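Local structure of phosphate-binding protein (Xanthomonas axonopodis pv. citri, 5UB3) at residues Tyr18-Pro23 and Arg247-Thr252; Leu5-Ile10 and Gly40-Ala45; Asp26-Arg31 and Val230-Ala235; Val60-Glu65 and Ala212-Arg217. The protein probably acts as a periplasmic sensor of the phosphonate-binding protein type, working with a diguanylate cyclase partner, and binds a chloride ion in this crystal. All coordinates share one frame; numbering follows the deposited sequence. Where two conformers were deposited one is given.

Interaction 1. Residues Tyr18-Pro23 and Arg247-Thr252; sequences YEQLKP and RFFDTT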
loop_
_atom_site.group_PDB
_atom_site.type_symbol
_atom_site.label_atom_id
_atom_site.label_comp_id
_atom_site.label_asym_id
_atom_site.label_seq_id
_atom_site.Cartn_x
_atom_site.Cartn_y
_atom_site.Cartn_z
ATOM N N TYR A 18 11.461 -8.911 -5.844
ATOM C CA TYR A 18 11.580 -10.364 -6.017
ATOM C C TYR A 18 12.108 -11.018 -4.777
ATOM O O TYR A 18 11.529 -11.984 -4.288
ATOM C CB TYR A 18 12.508 -10.687 -7.141
ATOM C CG TYR A 18 12.600 -12.173 -7.434
ATOM C CD1 TYR A 18 11.708 -12.793 -8.304
ATOM C CD2 TYR A 18 13.571 -12.933 -6.839
ATOM C CE1 TYR A 18 11.791 -14.162 -8.549
ATOM C CE2 TYR A 18 13.646 -14.291 -7.029
ATOM C CZ TYR A 18 12.807 -14.875 -7.914
ATOM O OH TYR A 18 12.975 -16.195 -8.099
ATOM N N GLU A 19 13.200 -10.454 -4.257
ATOM C CA GLU A 19 13.914 -10.986 -3.079
ATOM C C GLU A 19 13.099 -10.992 -1.801
ATOM O O GLU A 19 13.405 -11.692 -0.881
ATOM C CB GLU A 19 15.144 -10.132 -2.801
ATOM C CG GLU A 19 16.169 -10.037 -3.937
ATOM C CD GLU A 19 17.203 -8.965 -3.628
ATOM O OE1 GLU A 19 16.829 -7.792 -3.362
ATOM O OE2 GLU A 19 18.392 -9.302 -3.585
ATOM N N GLN A 20 12.130 -10.097 -1.731
ATOM C CA GLN A 20 11.218 -9.985 -0.606
ATOM C C GLN A 20 10.154 -11.102 -0.565
ATOM O O GLN A 20 9.684 -11.494 0.491
ATOM C CB GLN A 20 10.602 -8.573 -0.652
ATOM C CG GLN A 20 11.694 -7.506 -0.542
ATOM C CD GLN A 20 11.250 -6.267 0.212
ATOM O OE1 GLN A 20 10.642 -5.359 -0.380
ATOM N NE2 GLN A 20 11.490 -6.244 1.555
ATOM N N LEU A 21 9.845 -11.669 -1.729
ATOM C CA LEU A 21 8.830 -12.655 -1.865
ATOM C C LEU A 21 9.334 -14.101 -1.923
ATOM O O LEU A 21 8.674 -15.005 -1.400
ATOM C CB LEU A 21 8.057 -12.346 -3.145
ATOM C CG LEU A 21 7.391 -10.960 -3.157
ATOM C CD1 LEU A 21 6.845 -10.770 -4.560
ATOM C CD2 LEU A 21 6.266 -10.882 -2.147
ATOM N N LYS A 22 10.485 -14.332 -2.550
ATOM C CA LYS A 22 10.914 -15.710 -2.827
ATOM C C LYS A 22 11.166 -16.506 -1.569
ATOM O O LYS A 22 10.718 -17.652 -1.469
ATOM C CB LYS A 22 12.148 -15.765 -3.733
ATOM C CG LYS A 22 12.639 -17.194 -4.006
ATOM C CD LYS A 22 11.561 -17.995 -4.734
ATOM C CE LYS A 22 12.073 -19.169 -5.577
ATOM N NZ LYS A 22 10.946 -19.740 -6.378
ATOM N N PRO A 23 11.879 -15.921 -0.588
ATOM C CA PRO A 23 12.091 -16.706 0.645
ATOM C C PRO A 23 10.814 -17.250 1.306
ATOM O O PRO A 23 10.765 -18.432 1.664
ATOM C CB PRO A 23 12.807 -15.732 1.565
ATOM C CG PRO A 23 13.499 -14.782 0.643
ATOM C CD PRO A 23 12.530 -14.587 -0.486
ATOM N N ARG A 247 12.344 -10.686 5.387
ATOM C CA ARG A 247 12.464 -10.294 3.983
ATOM C C ARG A 247 11.095 -9.880 3.373
ATOM O O ARG A 247 11.006 -9.046 2.456
ATOM C CB ARG A 247 13.008 -11.504 3.203
ATOM C CG ARG A 247 14.423 -11.999 3.591
ATOM C CD ARG A 247 15.611 -11.284 2.965
ATOM N NE ARG A 247 15.281 -10.377 1.872
ATOM C CZ ARG A 247 16.148 -9.545 1.286
ATOM N NH1 ARG A 247 15.726 -8.744 0.308
ATOM N NH2 ARG A 247 17.430 -9.525 1.641
ATOM N N PHE A 248 10.034 -10.507 3.896
ATOM C CA PHE A 248 8.679 -10.286 3.456
ATOM C C PHE A 248 8.120 -9.009 4.112
ATOM O O PHE A 248 7.166 -9.069 4.860
ATOM C CB PHE A 248 7.852 -11.538 3.791
ATOM C CG PHE A 248 6.555 -11.672 3.050
ATOM C CD1 PHE A 248 6.539 -11.922 1.710
ATOM C CD2 PHE A 248 5.351 -11.647 3.716
ATOM C CE1 PHE A 248 5.343 -12.132 1.045
ATOM C CE2 PHE A 248 4.147 -11.862 3.065
ATOM C CZ PHE A 248 4.144 -12.058 1.719
ATOM N N PHE A 249 8.698 -7.864 3.774
ATOM C CA PHE A 249 8.247 -6.528 4.243
ATOM C C PHE A 249 8.213 -6.452 5.748
ATOM O O PHE A 249 7.364 -5.761 6.344
ATOM C CB PHE A 249 6.881 -6.261 3.660
ATOM C CG PHE A 249 6.790 -6.686 2.234
ATOM C CD1 PHE A 249 7.604 -6.079 1.292
ATOM C CD2 PHE A 249 6.000 -7.767 1.848
ATOM C CE1 PHE A 249 7.598 -6.503 -0.028
ATOM C CE2 PHE A 249 5.959 -8.177 0.529
ATOM C CZ PHE A 249 6.755 -7.538 -0.420
ATOM N N ASP A 250 9.140 -7.193 6.343
ATOM C CA ASP A 250 9.280 -7.297 7.799
ATOM C C ASP A 250 7.988 -7.701 8.419
ATOM O O ASP A 250 7.469 -7.053 9.312
ATOM C CB ASP A 250 9.825 -6.004 8.372
ATOM C CG ASP A 250 10.253 -6.142 9.833
ATOM O OD1 ASP A 250 10.605 -7.213 10.311
ATOM O OD2 ASP A 250 10.183 -5.155 10.523
ATOM N N THR A 251 7.421 -8.778 7.916
ATOM C CA THR A 251 6.131 -9.241 8.469
ATOM C C THR A 251 6.366 -9.846 9.852
ATOM O O THR A 251 7.227 -10.672 10.028
ATOM C CB THR A 251 5.438 -10.220 7.524
ATOM O OG1 THR A 251 5.131 -9.518 6.291
ATOM C CG2 THR A 251 4.185 -10.802 8.166
ATOM N N THR A 252 5.657 -9.348 10.829
ATOM C CA THR A 252 5.862 -9.722 12.227
ATOM C C THR A 252 4.633 -10.437 12.742
ATOM O O THR A 252 4.601 -10.895 13.892
ATOM C CB THR A 252 6.115 -8.492 13.101
ATOM O OG1 THR A 252 5.134 -7.485 12.811
ATOM C CG2 THR A 252 7.510 -7.911 12.864
#
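Gln20 of helix 14-28 rests against the inverse gamma turn centred on Phe248, where the chain leaves helix 242-247 and heads for strand 251-255 in this periplasmic binding protein fold. Among the polar contacts, Gln20 NE2 donates to Arg247 O at 3.0 Å, but the N-H...O angle of 123° makes the bond weak. That oxygen also receives the weak bond of the turn from Phe249 N. At chi2, -146°, the Gln20 chain is bent, bringing CD close to both Arg247 O and the Phe249 ring. OE1 lies 3.3 Å from Phe249 CE1 and is hydrogen-bonded to His17. From the turn, Phe248 CA makes a CA-H...O contact of 3.4 Å with Gln20 O, which also sits at the edge of the Phe248 ring, in its plane. The charged pair is loose: Glu19 OE1 and Arg247 NH1 form a long salt bridge of 3.9 Å, their flat groups inclined by 59°, and NH1 lies closer to Glu19 CB than to the carboxylate. The apolar part centres on Leu21. Its CD2 reaches Phe248 CE1 at 3.6 Å and Phe249 CZ at 3.8 Å, while Leu7 of strand 4-8 and Trp62 of strand 62-66 also touch Phe248. The two phenylalanines pack on each other as well, with Phe249 CE2 3.9 Å above the plane of the Phe248 ring, offset toward the rim.

Interaction 2. Residues Leu5-Ile10 and Gly40-Ala45; sequences LVLGRI and GEILMA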
loop_
_atom_site.group_PDB
_atom_site.type_symbol
_atom_site.label_atom_id
_atom_site.label_comp_id
_atom_site.label_asym_id
_atom_site.label_seq_id
_atom_site.Cartn_x
_atom_site.Cartn_y
_atom_site.Cartn_z
ATOM N N LEU A 5 1.717 -22.452 -7.048
ATOM C CA LEU A 5 1.283 -21.273 -6.255
ATOM C C LEU A 5 2.073 -20.057 -6.695
ATOM O O LEU A 5 3.285 -20.044 -6.630
ATOM C CB LEU A 5 1.501 -21.498 -4.756
ATOM C CG LEU A 5 1.075 -20.374 -3.823
ATOM C CD1 LEU A 5 -0.437 -20.264 -3.880
ATOM C CD2 LEU A 5 1.519 -20.636 -2.390
ATOM N N VAL A 6 1.375 -19.042 -7.157
ATOM C CA VAL A 6 2.017 -17.833 -7.637
ATOM C C VAL A 6 1.815 -16.671 -6.647
ATOM O O VAL A 6 0.683 -16.269 -6.391
ATOM C CB VAL A 6 1.468 -17.433 -9.045
ATOM C CG1 VAL A 6 2.352 -16.338 -9.580
ATOM C CG2 VAL A 6 1.503 -18.636 -9.980
ATOM N N LEU A 7 2.912 -16.136 -6.129
ATOM C CA LEU A 7 2.884 -15.067 -5.131
ATOM C C LEU A 7 3.258 -13.822 -5.877
ATOM O O LEU A 7 4.184 -13.823 -6.715
ATOM C CB LEU A 7 3.878 -15.316 -4.011
ATOM C CG LEU A 7 4.339 -14.214 -3.039
ATOM C CD1 LEU A 7 3.244 -13.588 -2.214
ATOM C CD2 LEU A 7 5.402 -14.803 -2.135
ATOM N N GLY A 8 2.576 -12.736 -5.555
ATOM C CA GLY A 8 2.897 -11.499 -6.229
ATOM C C GLY A 8 2.726 -10.291 -5.332
ATOM O O GLY A 8 2.434 -10.408 -4.181
ATOM N N ARG A 9 2.928 -9.130 -5.935
ATOM C CA ARG A 9 2.537 -7.860 -5.400
ATOM C C ARG A 9 2.622 -6.857 -6.547
ATOM O O ARG A 9 3.262 -7.089 -7.578
ATOM C CB ARG A 9 3.457 -7.363 -4.251
ATOM C CG ARG A 9 4.907 -7.147 -4.664
ATOM C CD ARG A 9 5.642 -6.322 -3.617
ATOM N NE ARG A 9 5.247 -4.925 -3.660
ATOM C CZ ARG A 9 5.826 -3.950 -2.964
ATOM N NH1 ARG A 9 6.848 -4.216 -2.167
ATOM N NH2 ARG A 9 5.374 -2.706 -3.042
ATOM N N ILE A 10 1.990 -5.725 -6.324
ATOM C CA ILE A 10 2.157 -4.586 -7.187
ATOM C C ILE A 10 3.509 -4.017 -6.881
ATOM O O ILE A 10 3.816 -3.776 -5.716
ATOM C CB ILE A 10 1.075 -3.537 -6.885
ATOM C CG1 ILE A 10 -0.354 -4.146 -7.096
ATOM C CG2 ILE A 10 1.280 -2.313 -7.763
ATOM C CD1 ILE A 10 -1.433 -3.298 -6.470
ATOM N N GLY A 40 6.244 -23.229 -6.771
ATOM C CA GLY A 40 5.950 -21.814 -6.610
ATOM C C GLY A 40 6.528 -20.993 -7.745
ATOM O O GLY A 40 7.566 -21.348 -8.280
ATOM N N GLU A 41 5.888 -19.869 -8.036
ATOM C CA GLU A 41 6.415 -18.830 -8.919
ATOM C C GLU A 41 6.120 -17.448 -8.350
ATOM O O GLU A 41 5.194 -17.280 -7.568
ATOM C CB GLU A 41 5.738 -18.905 -10.269
ATOM C CG GLU A 41 6.378 -19.951 -11.149
ATOM C CD GLU A 41 5.543 -20.376 -12.313
ATOM O OE1 GLU A 41 4.483 -19.786 -12.573
ATOM O OE2 GLU A 41 5.976 -21.348 -12.953
ATOM N N ILE A 42 6.907 -16.470 -8.756
ATOM C CA ILE A 42 6.679 -15.094 -8.407
ATOM C C ILE A 42 6.208 -14.375 -9.687
ATOM O O ILE A 42 6.812 -14.549 -10.758
ATOM C CB ILE A 42 7.985 -14.419 -7.915
ATOM C CG1 ILE A 42 8.523 -15.126 -6.638
ATOM C CG2 ILE A 42 7.798 -12.926 -7.665
ATOM C CD1 ILE A 42 7.591 -15.076 -5.458
ATOM N N LEU A 43 5.189 -13.536 -9.548
ATOM C CA LEU A 43 4.698 -12.705 -10.647
ATOM C C LEU A 43 4.177 -11.415 -10.042
ATOM O O LEU A 43 3.162 -11.383 -9.367
ATOM C CB LEU A 43 3.603 -13.371 -11.458
ATOM C CG LEU A 43 3.116 -12.626 -12.713
ATOM C CD1 LEU A 43 4.240 -12.237 -13.677
ATOM C CD2 LEU A 43 2.103 -13.435 -13.458
ATOM N N MET A 44 4.894 -10.345 -10.319
ATOM C CA MET A 44 4.530 -9.053 -9.816
ATOM C C MET A 44 3.898 -8.287 -10.967
ATOM O O MET A 44 3.907 -8.735 -12.105
ATOM C CB MET A 44 5.770 -8.352 -9.273
ATOM C CG MET A 44 6.262 -8.925 -7.977
ATOM S SD MET A 44 7.880 -8.263 -7.522
ATOM C CE MET A 44 8.948 -9.276 -8.541
ATOM N N ALA A 45 3.267 -7.167 -10.661
ATOM C CA ALA A 45 2.651 -6.392 -11.728
ATOM C C ALA A 45 2.952 -4.958 -11.499
ATOM O O ALA A 45 3.106 -4.574 -10.385
ATOM C CB ALA A 45 1.148 -6.645 -11.794
#
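Leu7 and Ile42 project together from one face of two adjacent parallel strands, in the beta-alpha-beta unit formed by strand 4-8, helix 14-28 and strand 39-42. At chi2, -62°, Ile42 CD1 is placed toward its neighbour, 4.0 Å from Leu7 CD2. Leu21 and Leu25 of the connecting helix touch Ile42 on this face. Val6 points to the other face, where its CG1 runs beside Leu43 CB at 3.7 Å. Glu41 slants across Val6, bringing OE1 to 4.1 Å from CG2. Between these two layers of side chains the strands run 27° apart and are joined by backbone bonds from Glu41 N to Leu5 O, Leu7 N to Glu41 O and Leu43 N to Leu7 O. The regular pairing then breaks. With no side chain on Gly8, Leu43 O comes within 3.2 Å of Gly8 CA, and both Leu43 O and Arg9 N are buried without a partner. Ala45 N resumes the bonding at Arg9 O, 3.1 Å away. Arg9 CG takes the crowded position between backbone N and carbonyl carbon (chi1 62°) and meets Met44 CG at 4.0 Å. The Arg9 chain is bent at chi3, and NE donates to Ile10 O at 2.8 Å from above the carbonyl plane.

Interaction 3. Residues Asp26-Arg31 and Val230-Ala235; sequences DYVVPR and VVLLQA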
loop_
_atom_site.group_PDB
_atom_site.type_symbol
_atom_site.label_atom_id
_atom_site.label_comp_id
_atom_site.label_asym_id
_atom_site.label_seq_id
_atom_site.Cartn_x
_atom_site.Cartn_y
_atom_site.Cartn_z
ATOM N N ASP A 26 9.280 -19.961 -0.853
ATOM C CA ASP A 26 10.063 -21.209 -0.623
ATOM C C ASP A 26 9.753 -21.894 0.686
ATOM O O ASP A 26 9.767 -23.098 0.739
ATOM C CB ASP A 26 11.549 -20.979 -0.749
ATOM C CG ASP A 26 11.956 -20.656 -2.182
ATOM O OD1 ASP A 26 11.114 -20.748 -3.083
ATOM O OD2 ASP A 26 13.094 -20.307 -2.421
ATOM N N TYR A 27 9.408 -21.134 1.696
ATOM C CA TYR A 27 8.893 -21.693 2.948
ATOM C C TYR A 27 7.463 -22.267 2.778
ATOM O O TYR A 27 7.152 -23.388 3.252
ATOM C CB TYR A 27 8.958 -20.619 4.031
ATOM C CG TYR A 27 8.358 -21.069 5.308
ATOM C CD1 TYR A 27 6.994 -20.901 5.533
ATOM C CD2 TYR A 27 9.133 -21.698 6.289
ATOM C CE1 TYR A 27 6.406 -21.339 6.701
ATOM C CE2 TYR A 27 8.552 -22.119 7.474
ATOM C CZ TYR A 27 7.191 -21.934 7.671
ATOM O OH TYR A 27 6.537 -22.325 8.804
ATOM N N VAL A 28 6.602 -21.539 2.070
ATOM C CA VAL A 28 5.180 -21.931 1.965
ATOM C C VAL A 28 4.963 -23.212 1.113
ATOM O O VAL A 28 4.244 -24.140 1.505
ATOM C CB VAL A 28 4.371 -20.739 1.405
ATOM C CG1 VAL A 28 3.015 -21.120 0.884
ATOM C CG2 VAL A 28 4.266 -19.677 2.505
ATOM N N VAL A 29 5.606 -23.237 -0.043
ATOM C CA VAL A 29 5.339 -24.242 -1.100
ATOM C C VAL A 29 5.440 -25.671 -0.602
ATOM O O VAL A 29 4.455 -26.443 -0.713
ATOM C CB VAL A 29 6.151 -23.951 -2.390
ATOM C CG1 VAL A 29 6.187 -25.133 -3.408
ATOM C CG2 VAL A 29 5.578 -22.737 -3.092
ATOM N N PRO A 30 6.563 -26.018 0.017
ATOM C CA PRO A 30 6.611 -27.403 0.523
ATOM C C PRO A 30 5.524 -27.723 1.513
ATOM O O PRO A 30 5.073 -28.872 1.590
ATOM C CB PRO A 30 7.940 -27.473 1.233
ATOM C CG PRO A 30 8.769 -26.394 0.639
ATOM C CD PRO A 30 7.857 -25.330 0.130
ATOM N N ARG A 31 5.078 -26.725 2.267
ATOM C CA ARG A 31 4.043 -26.965 3.270
ATOM C C ARG A 31 2.628 -27.021 2.735
ATOM O O ARG A 31 1.689 -27.190 3.505
ATOM C CB ARG A 31 4.171 -25.945 4.399
ATOM C CG ARG A 31 5.444 -26.199 5.159
ATOM C CD ARG A 31 5.936 -24.949 5.898
ATOM N NE ARG A 31 7.139 -25.281 6.695
ATOM C CZ ARG A 31 8.401 -25.295 6.253
ATOM N NH1 ARG A 31 8.723 -25.005 4.987
ATOM N NH2 ARG A 31 9.379 -25.609 7.112
ATOM N N VAL A 230 -3.592 -21.456 6.986
ATOM C CA VAL A 230 -3.008 -22.204 8.100
ATOM C C VAL A 230 -1.510 -22.038 8.038
ATOM O O VAL A 230 -0.866 -21.691 9.087
ATOM C CB VAL A 230 -3.475 -23.670 8.102
ATOM C CG1 VAL A 230 -2.720 -24.480 9.152
ATOM C CG2 VAL A 230 -4.974 -23.738 8.391
ATOM N N VAL A 231 -0.931 -22.174 6.850
ATOM C CA VAL A 231 0.538 -22.146 6.805
ATOM C C VAL A 231 1.094 -20.763 7.240
ATOM O O VAL A 231 2.071 -20.660 7.976
ATOM C CB VAL A 231 1.042 -22.514 5.403
ATOM C CG1 VAL A 231 2.507 -22.213 5.263
ATOM C CG2 VAL A 231 0.769 -23.975 5.113
ATOM N N LEU A 232 0.478 -19.693 6.754
ATOM C CA LEU A 232 0.938 -18.360 7.112
ATOM C C LEU A 232 0.760 -18.082 8.615
ATOM O O LEU A 232 1.684 -17.600 9.284
ATOM C CB LEU A 232 0.185 -17.318 6.258
ATOM C CG LEU A 232 0.706 -17.384 4.830
ATOM C CD1 LEU A 232 -0.117 -16.471 3.949
ATOM C CD2 LEU A 232 2.203 -17.092 4.713
ATOM N N LEU A 233 -0.382 -18.470 9.132
ATOM C CA LEU A 233 -0.639 -18.333 10.536
ATOM C C LEU A 233 0.415 -19.044 11.369
ATOM O O LEU A 233 0.845 -18.516 12.382
ATOM C CB LEU A 233 -2.008 -18.854 10.867
ATOM C CG LEU A 233 -3.171 -17.913 10.672
ATOM C CD1 LEU A 233 -4.444 -18.716 10.837
ATOM C CD2 LEU A 233 -3.130 -16.741 11.693
ATOM N N GLN A 234 0.868 -20.212 10.932
ATOM C CA GLN A 234 1.886 -20.942 11.662
ATOM C C GLN A 234 3.274 -20.359 11.465
ATOM O O GLN A 234 4.124 -20.635 12.235
ATOM C CB GLN A 234 1.853 -22.440 11.269
ATOM C CG GLN A 234 0.774 -23.195 12.039
ATOM C CD GLN A 234 0.360 -24.551 11.440
ATOM O OE1 GLN A 234 1.036 -25.119 10.579
ATOM N NE2 GLN A 234 -0.768 -25.079 11.912
ATOM N N ALA A 235 3.507 -19.618 10.385
ATOM C CA ALA A 235 4.799 -19.084 10.058
ATOM C C ALA A 235 5.284 -18.119 11.099
ATOM O O ALA A 235 6.440 -18.141 11.451
ATOM C CB ALA A 235 4.756 -18.372 8.713
HETATM O O HOH W 1 3.829 -22.566 8.878
#
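Val231 of helix 222-235 is the main bump of this contact, entering a hollow lined by Tyr27, Val28 and Arg31 near the C-terminal end of helix 14-28. With CG1 anti to the backbone N (chi1 168°), its two methyls divide the hollow. CG1 meets Val28 CG2 at 4.1 Å and also approaches Tyr27 CE1, whereas CG2 lies against Arg31, 3.7 Å from its O and near its CB. Val28 answers with a bump of its own: its CG2 fits between Val231 CG1 and Leu232 CD2, the latter at 4.0 Å. One turn further along the second helix, the small side chain of Ala235 lets the Tyr27 ring come close, with CE1 3.9 Å from Ala235 CB. Beside this packing a water bridges the two segments. It lies at the ring edge, in plane, and donates both to Tyr27 OH and to Val231 O, each at 2.7 Å. Asp238 is a further hydrogen-bonding partner of the hydroxyl. The Arg31 guanidinium lies flat over one face of the ring, nearly parallel to it, with Tyr27 CE2 3.4 Å from its plane and over its centre. NH1 is held by an in-plane lone pair of Tyr27 O at 2.8 Å. Trp62 of strand 62-66 touches both Val28 and Leu232, and Leu82 and Leu83 of strand 79-87 also meet Leu232, placing helix 14-28 against strand 62-66 and helix 222-235 against both strands.

Interaction 4. Residues Val60-Glu65 and Ala212-Arg217; sequences VDWVSE and AVEMVR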
loop_
_atom_site.group_PDB
_atom_site.type_symbol
_atom_site.label_atom_id
_atom_site.label_comp_id
_atom_site.label_asym_id
_atom_site.label_seq_id
_atom_site.Cartn_x
_atom_site.Cartn_y
_atom_site.Cartn_z
ATOM N N VAL A 60 -1.904 -14.999 -10.916
ATOM C CA VAL A 60 -1.404 -14.790 -9.607
ATOM C C VAL A 60 -2.423 -15.313 -8.649
ATOM O O VAL A 60 -3.627 -15.070 -8.761
ATOM C CB VAL A 60 -1.162 -13.296 -9.367
ATOM C CG1 VAL A 60 -0.895 -12.981 -7.897
ATOM C CG2 VAL A 60 0.014 -12.834 -10.253
ATOM N N ASP A 61 -1.917 -15.966 -7.615
ATOM C CA ASP A 61 -2.777 -16.549 -6.602
ATOM C C ASP A 61 -2.888 -15.773 -5.324
ATOM O O ASP A 61 -3.921 -15.814 -4.696
ATOM C CB ASP A 61 -2.304 -17.907 -6.271
ATOM C CG ASP A 61 -2.377 -18.851 -7.467
ATOM O OD1 ASP A 61 -3.465 -19.023 -8.022
ATOM O OD2 ASP A 61 -1.331 -19.405 -7.827
ATOM N N TRP A 62 -1.816 -15.116 -4.919
ATOM C CA TRP A 62 -1.674 -14.613 -3.583
ATOM C C TRP A 62 -0.805 -13.371 -3.664
ATOM O O TRP A 62 0.228 -13.390 -4.324
ATOM C CB TRP A 62 -1.068 -15.712 -2.713
ATOM C CG TRP A 62 -0.412 -15.271 -1.438
ATOM C CD1 TRP A 62 -0.791 -14.258 -0.588
ATOM C CD2 TRP A 62 0.737 -15.861 -0.852
ATOM N NE1 TRP A 62 0.083 -14.157 0.474
ATOM C CE2 TRP A 62 1.014 -15.150 0.360
ATOM C CE3 TRP A 62 1.560 -16.930 -1.214
ATOM C CZ2 TRP A 62 2.130 -15.436 1.162
ATOM C CZ3 TRP A 62 2.659 -17.238 -0.377
ATOM C CH2 TRP A 62 2.927 -16.486 0.779
ATOM N N VAL A 63 -1.302 -12.281 -3.106
ATOM C CA VAL A 63 -0.520 -11.060 -3.026
ATOM C C VAL A 63 -0.523 -10.561 -1.588
ATOM O O VAL A 63 -1.496 -10.765 -0.872
ATOM C CB VAL A 63 -1.023 -9.966 -3.957
ATOM C CG1 VAL A 63 -0.979 -10.386 -5.427
ATOM C CG2 VAL A 63 -2.410 -9.508 -3.525
ATOM N N SER A 64 0.543 -9.867 -1.195
ATOM C CA SER A 64 0.603 -9.253 0.085
ATOM C C SER A 64 0.697 -7.793 -0.232
ATOM O O SER A 64 1.640 -7.420 -0.855
ATOM C CB SER A 64 1.841 -9.683 0.841
ATOM O OG SER A 64 1.793 -9.160 2.164
ATOM N N GLU A 65 -0.281 -6.997 0.180
ATOM C CA GLU A 65 -0.431 -5.557 -0.247
ATOM C C GLU A 65 -0.857 -4.702 0.899
ATOM O O GLU A 65 -1.450 -5.209 1.885
ATOM C CB GLU A 65 -1.546 -5.415 -1.263
ATOM C CG GLU A 65 -1.254 -6.056 -2.572
ATOM C CD GLU A 65 -0.143 -5.409 -3.347
ATOM O OE1 GLU A 65 0.271 -4.310 -3.026
ATOM O OE2 GLU A 65 0.302 -6.067 -4.309
ATOM N N ALA A 212 -1.810 -3.754 6.253
ATOM C CA ALA A 212 -1.584 -4.671 5.121
ATOM C C ALA A 212 -2.407 -5.894 5.294
ATOM O O ALA A 212 -2.928 -6.123 6.382
ATOM C CB ALA A 212 -0.129 -5.017 4.974
ATOM N N VAL A 213 -2.533 -6.653 4.198
ATOM C CA VAL A 213 -3.461 -7.776 4.142
ATOM C C VAL A 213 -2.944 -8.716 3.080
ATOM O O VAL A 213 -2.449 -8.303 2.020
ATOM C CB VAL A 213 -4.894 -7.300 3.839
ATOM C CG1 VAL A 213 -4.964 -6.494 2.590
ATOM C CG2 VAL A 213 -5.917 -8.428 3.752
ATOM N N GLU A 214 -3.078 -10.009 3.346
ATOM C CA GLU A 214 -2.857 -11.037 2.348
ATOM C C GLU A 214 -4.152 -11.240 1.582
ATOM O O GLU A 214 -5.219 -11.492 2.171
ATOM C CB GLU A 214 -2.445 -12.361 3.070
ATOM C CG GLU A 214 -1.248 -12.165 3.986
ATOM C CD GLU A 214 -0.102 -11.504 3.253
ATOM O OE1 GLU A 214 0.300 -12.086 2.239
ATOM O OE2 GLU A 214 0.374 -10.414 3.675
ATOM N N MET A 215 -4.072 -11.182 0.265
ATOM C CA MET A 215 -5.221 -11.394 -0.577
ATOM C C MET A 215 -4.985 -12.607 -1.433
ATOM O O MET A 215 -3.852 -12.892 -1.849
ATOM C CB MET A 215 -5.485 -10.229 -1.500
ATOM C CG MET A 215 -5.551 -8.863 -0.846
ATOM S SD MET A 215 -7.100 -8.586 0.059
ATOM C CE MET A 215 -8.258 -8.357 -1.247
ATOM N N VAL A 216 -6.066 -13.314 -1.709
ATOM C CA VAL A 216 -6.001 -14.413 -2.657
ATOM C C VAL A 216 -7.020 -14.232 -3.712
ATOM O O VAL A 216 -8.107 -13.641 -3.515
ATOM C CB VAL A 216 -6.159 -15.814 -2.044
ATOM C CG1 VAL A 216 -4.975 -16.149 -1.144
ATOM C CG2 VAL A 216 -7.506 -15.973 -1.363
ATOM N N ARG A 217 -6.716 -14.811 -4.857
ATOM C CA ARG A 217 -7.541 -14.587 -5.992
ATOM C C ARG A 217 -8.908 -15.220 -5.841
ATOM O O ARG A 217 -9.076 -16.300 -5.293
ATOM C CB ARG A 217 -6.892 -15.084 -7.256
ATOM C CG ARG A 217 -6.792 -16.579 -7.377
ATOM C CD ARG A 217 -6.369 -16.890 -8.790
ATOM N NE ARG A 217 -6.168 -18.307 -8.915
ATOM C CZ ARG A 217 -7.119 -19.189 -9.227
ATOM N NH1 ARG A 217 -8.382 -18.841 -9.457
ATOM N NH2 ARG A 217 -6.790 -20.456 -9.293
HETATM O O HOH W 2 -4.260 -20.316 -10.330
#
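Trp62 NE1 donates to Glu214 OE1 at 2.7 Å, almost straight (165°), in the indole plane and to the anti lone pair of the carboxylate. The bend of Glu214 at chi2 (-52°) turns CD toward the neighbouring strand, beside Ser64. Ser64 OG bonds to OE2, but the 2.4 Å separation is so short that its exact geometry is doubtful. At the other end, Asp61 OD1 accepts from Arg217 NE at 2.9 Å in a salt bridge lying in the guanidinium plane. A water lies 2.8 Å from Asp61 OD1, probably donating to it, and weakly accepts from Arg217 NH2. Buried Val60 O has no partner and lies 3.3 Å from Arg217 CD. On the face opposite Trp62 and Ser64, Val63 CG2 packs on Met215 CB at 3.8 Å. Antiparallel backbone bonds set this register, with Val63-Met215 and Glu65-Val213 as hydrogen-bonded pairs. Second-shell partners hold these groups: Thr85 OG1 bonds Glu214 OE2, Arg87 NH2 bonds Ser64 OG, Val6 N bonds Asp61 OD2, and Ile10 N bonds Glu65 OE2. Strand 62-66 runs between strands 4-8 and 209-217. Helix 222-235 packs on the Trp62-Val216 face, and helix 67-75 on the face of Val63, Val213 and Met215.

Overall arrangement
Interactions 2 and 4 are strand pairings that meet through strands 4-8 and 62-66, one parallel and partly buried, the other antiparallel and buried. Interactions 1 and 3 instead dock helix 14-28, which connects the two strands of interaction 2, onto segments over 190 residues away in the chain. Interaction 1 is partly exposed, with one weak hydrogen bond and a loose ion pair, while interaction 3 is buried and mainly apolar, bridged by a water. Backbone bonds dominate interaction 2; interaction 4 adds buried acids bonded by side chains and by backbone N-H groups of segment 5-10. Trp62 of interaction 4 joins the set, touching Phe248 of interaction 1, Leu5 and Leu7 of interaction 2, and Val28 and Leu232 of interaction 3.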